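16 kDa salivary peptide (Culex quinquefasciatus, PDB 7KCG) is a salivary protein of unknown function with a ricin-type beta-trefoil fold that may bind sugars. Local coordinates at residues A[105-110]-A[114-119]. Residues are numbered along the deposited sequence; the frame is centred on the assembly and turned at random.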
ATOM      1  N   PHE A 105       4.296  10.068  -0.637  1.00 35.28           N
ATOM      2  CA  PHE A 105       4.849   9.226  -1.678  1.00 31.13           C
ATOM      3  C   PHE A 105       3.728   8.648  -2.532  1.00 31.88           C
ATOM      4  O   PHE A 105       2.597   8.499  -2.079  1.00 33.23           O
ATOM      5  CB  PHE A 105       5.676   8.064  -1.085  1.00 30.55           C
ATOM      6  CG  PHE A 105       6.845   8.517  -0.254  1.00 31.84           C
ATOM      7  CD1 PHE A 105       6.669   8.906   1.069  1.00 35.85           C
ATOM      8  CD2 PHE A 105       8.113   8.554  -0.800  1.00 29.71           C
ATOM      9  CE1 PHE A 105       7.756   9.339   1.834  1.00 33.65           C
ATOM     10  CE2 PHE A 105       9.213   8.983  -0.037  1.00 29.93           C
ATOM     11  CZ  PHE A 105       9.029   9.371   1.277  1.00 34.20           C
ATOM     12  N   HIS A 106       4.064   8.366  -3.787  1.00 34.20           N
ATOM     13  CA  HIS A 106       3.298   7.488  -4.649  1.00 37.83           C
ATOM     14  C   HIS A 106       3.802   6.062  -4.443  1.00 32.35           C
ATOM     15  O   HIS A 106       5.009   5.831  -4.337  1.00 29.00           O
ATOM     16  CB  HIS A 106       3.468   7.924  -6.108  1.00 37.78           C
ATOM     17  CG  HIS A 106       2.887   9.275  -6.410  1.00 43.77           C
ATOM     18  ND1 HIS A 106       3.597  10.268  -7.053  1.00 49.46           N
ATOM     19  CD2 HIS A 106       1.660   9.794  -6.160  1.00 46.13           C
ATOM     20  CE1 HIS A 106       2.829  11.335  -7.192  1.00 46.24           C
ATOM     21  NE2 HIS A 106       1.650  11.074  -6.658  1.00 46.24           N
ATOM     22  N   ILE A 107       2.879   5.108  -4.365  1.00 32.40           N
ATOM     23  CA  ILE A 107       3.215   3.693  -4.194  1.00 30.62           C
ATOM     24  C   ILE A 107       2.711   2.987  -5.444  1.00 34.79           C
ATOM     25  O   ILE A 107       1.498   2.838  -5.617  1.00 32.54           O
ATOM     26  CB  ILE A 107       2.577   3.105  -2.929  1.00 33.41           C
ATOM     27  CG1 ILE A 107       2.986   3.913  -1.704  1.00 26.22           C
ATOM     28  CG2 ILE A 107       2.967   1.639  -2.763  1.00 30.33           C
ATOM     29  CD1 ILE A 107       2.090   3.780  -0.463  1.00 27.39           C
ATOM     30  N   LYS A 108       3.620   2.608  -6.339  1.00 28.15           N
ATOM     31  CA  LYS A 108       3.253   2.140  -7.673  1.00 31.92           C
ATOM     32  C   LYS A 108       3.601   0.666  -7.845  1.00 29.66           C
ATOM     33  O   LYS A 108       4.746   0.266  -7.631  1.00 29.23           O
ATOM     34  CB  LYS A 108       3.963   2.961  -8.747  1.00 35.67           C
ATOM     35  CG  LYS A 108       3.542   2.606 -10.152  1.00 38.62           C
ATOM     36  CD  LYS A 108       4.442   3.283 -11.165  1.00 41.56           C
ATOM     37  CE  LYS A 108       3.697   4.373 -11.896  1.00 55.20           C
ATOM     38  NZ  LYS A 108       3.982   4.303 -13.357  1.00 57.63           N
ATOM     39  N   ASN A 109       2.627  -0.127  -8.274  1.00 30.25           N
ATOM     40  CA  ASN A 109       2.856  -1.558  -8.443  1.00 30.22           C
ATOM     41  C   ASN A 109       3.778  -1.831  -9.623  1.00 29.38           C
ATOM     42  O   ASN A 109       3.599  -1.269 -10.707  1.00 33.89           O
ATOM     43  CB  ASN A 109       1.525  -2.269  -8.640  1.00 29.09           C
ATOM     44  CG  ASN A 109       1.652  -3.753  -8.503  1.00 29.01           C
ATOM     45  OD1 ASN A 109       1.653  -4.479  -9.496  1.00 29.72           O
ATOM     46  ND2 ASN A 109       1.770  -4.222  -7.266  1.00 27.21           N
ATOM     47  N   VAL A 110       4.767  -2.703  -9.416  1.00 29.24           N
ATOM     48  CA  VAL A 110       5.740  -2.992 -10.468  1.00 32.45           C
ATOM     49  C   VAL A 110       5.072  -3.748 -11.613  1.00 35.29           C
ATOM     50  O   VAL A 110       5.197  -3.375 -12.786  1.00 35.96           O
ATOM     51  CB  VAL A 110       6.926  -3.789  -9.893  1.00 31.11           C
ATOM     52  CG1 VAL A 110       7.771  -4.386 -11.014  1.00 34.37           C
ATOM     53  CG2 VAL A 110       7.765  -2.923  -8.967  1.00 25.78           C
ATOM     54  N   HIS A 114       0.376   0.543 -11.523  1.00 41.04           N
ATOM     55  CA  HIS A 114      -0.760   1.240 -10.934  1.00 44.63           C
ATOM     56  C   HIS A 114      -0.374   1.802  -9.577  1.00 39.23           C
ATOM     57  O   HIS A 114       0.360   1.163  -8.815  1.00 32.97           O
ATOM     58  CB  HIS A 114      -1.963   0.308 -10.758  1.00 42.32           C
ATOM     59  CG  HIS A 114      -2.567  -0.158 -12.043  1.00 48.07           C
ATOM     60  ND1 HIS A 114      -3.447  -1.218 -12.108  1.00 48.95           N
ATOM     61  CD2 HIS A 114      -2.422   0.292 -13.311  1.00 49.23           C
ATOM     62  CE1 HIS A 114      -3.816  -1.402 -13.363  1.00 50.97           C
ATOM     63  NE2 HIS A 114      -3.206  -0.500 -14.114  1.00 53.86           N
ATOM     64  N   CYS A 115      -0.860   3.001  -9.271  1.00 39.40           N
ATOM     65  CA  CYS A 115      -0.581   3.618  -7.987  1.00 37.24           C
ATOM     66  C   CYS A 115      -1.723   3.323  -7.028  1.00 37.95           C
ATOM     67  O   CYS A 115      -2.897   3.471  -7.382  1.00 40.97           O
ATOM     68  CB  CYS A 115      -0.384   5.129  -8.121  1.00 41.93           C
ATOM     69  SG  CYS A 115       1.123   5.598  -8.981  1.00 42.54           S
ATOM     70  N   LEU A 116      -1.368   2.947  -5.804  1.00 38.56           N
ATOM     71  CA  LEU A 116      -2.352   2.753  -4.751  1.00 32.14           C
ATOM     72  C   LEU A 116      -3.193   4.016  -4.591  1.00 43.55           C
ATOM     73  O   LEU A 116      -2.676   5.140  -4.634  1.00 38.91           O
ATOM     74  CB  LEU A 116      -1.628   2.422  -3.448  1.00 36.01           C
ATOM     75  CG  LEU A 116      -2.263   1.535  -2.390  1.00 42.07           C
ATOM     76  CD1 LEU A 116      -2.344   0.087  -2.901  1.00 33.74           C
ATOM     77  CD2 LEU A 116      -1.414   1.612  -1.128  1.00 33.40           C
ATOM     78  N   PHE A 117      -4.497   3.825  -4.416  1.00 34.37           N
ATOM     79  CA  PHE A 117      -5.445   4.921  -4.546  1.00 44.44           C
ATOM     80  C   PHE A 117      -6.648   4.626  -3.665  1.00 40.91           C
ATOM     81  O   PHE A 117      -6.986   3.465  -3.424  1.00 38.38           O
ATOM     82  CB  PHE A 117      -5.827   5.085  -6.032  1.00 44.60           C
ATOM     83  CG  PHE A 117      -7.120   5.828  -6.281  1.00 51.49           C
ATOM     84  CD1 PHE A 117      -8.343   5.162  -6.257  1.00 50.12           C
ATOM     85  CD2 PHE A 117      -7.104   7.174  -6.611  1.00 50.20           C
ATOM     86  CE1 PHE A 117      -9.529   5.841  -6.503  1.00 54.28           C
ATOM     87  CE2 PHE A 117      -8.289   7.859  -6.870  1.00 56.14           C
ATOM     88  CZ  PHE A 117      -9.500   7.188  -6.813  1.00 57.46           C
ATOM     89  N   THR A 118      -7.282   5.683  -3.160  1.00 46.02           N
ATOM     90  CA  THR A 118      -8.584   5.516  -2.530  1.00 49.38           C
ATOM     91  C   THR A 118      -9.517   6.615  -2.998  1.00 54.39           C
ATOM     92  O   THR A 118      -9.094   7.749  -3.246  1.00 46.62           O
ATOM     93  CB  THR A 118      -8.513   5.517  -0.995  1.00 48.88           C
ATOM     94  OG1 THR A 118      -9.802   5.170  -0.463  1.00 49.36           O
ATOM     95  CG2 THR A 118      -8.102   6.879  -0.460  1.00 48.49           C
ATOM     96  N   GLN A 119     -10.804   6.281  -3.019  1.00 57.26           N
ATOM     97  CA  GLN A 119     -11.798   7.237  -3.545  1.00 65.89           C
ATOM     98  C   GLN A 119     -11.987   8.412  -2.602  1.00 65.83           C
ATOM     99  O   GLN A 119     -11.814   9.557  -3.039  1.00 71.73           O
ATOM    100  CB  GLN A 119     -13.133   6.531  -3.746  1.00 66.54           C
ATOM    101  CG  GLN A 119     -13.967   7.146  -4.857  1.00 74.78           C
ATOM    102  CD  GLN A 119     -13.287   7.059  -6.200  1.00 76.58           C
ATOM    103  OE1 GLN A 119     -13.056   5.975  -6.728  1.00 78.66           O
ATOM    104  NE2 GLN A 119     -12.975   8.208  -6.774  1.00 76.17           N
TER
HETATM  105  O   HOH W   1       0.096   5.780  -4.891  0.94 34.37           O
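K108 and C115 are bridged backbone to backbone, with CA atoms 4.1 Å apart, where two successive strands of this beta-trefoil diverge after a short turn. Their axes make 114° between N-to-C directions, so the pairing is confined to this single bridge. Two hydrogen bonds enclose it and make it the tight part: L116 N donates to I107 O over 2.9 Å, with a C=O...N angle of 170°, and N109 N, lying off the carbonyl plane of H114, donates to H114 O over 2.7 Å. Each acceptor also receives a CA-H...O contact, I107 O from C115 CA at 3.2 Å and H114 O from K108 CA. Beyond the bridge, where the strands splay, a water 2.9 Å from I107 N, whose N-H it accepts, also lies within hydrogen-bonding distance of L116 O, an oxygen bonded by W138 NE1. Side chains on both sides meet at van der Waals distance or more. The buried side is apolar: I107 and L116 lie side by side and point the same way, with I107 CD1 4.2 Å from L116 CD2, W138 and W94 against I107 and V125 against L116. The sulfur side is more solvent-accessible: partly exposed H106 and K108 flank C115, disulfide-bonded to C131, and C115 SG stands obliquely over the H106 ring, 5.5 Å from its centroid. The H114 side chain turns away to bond E68 through ND1. K108 has CG anti to its own N (chi1 -175°), alongside SG; the chi3 bend returns CE to the sulfur, and only NZ leads away, while K108 CB lies 3.9 Å from C115 SG.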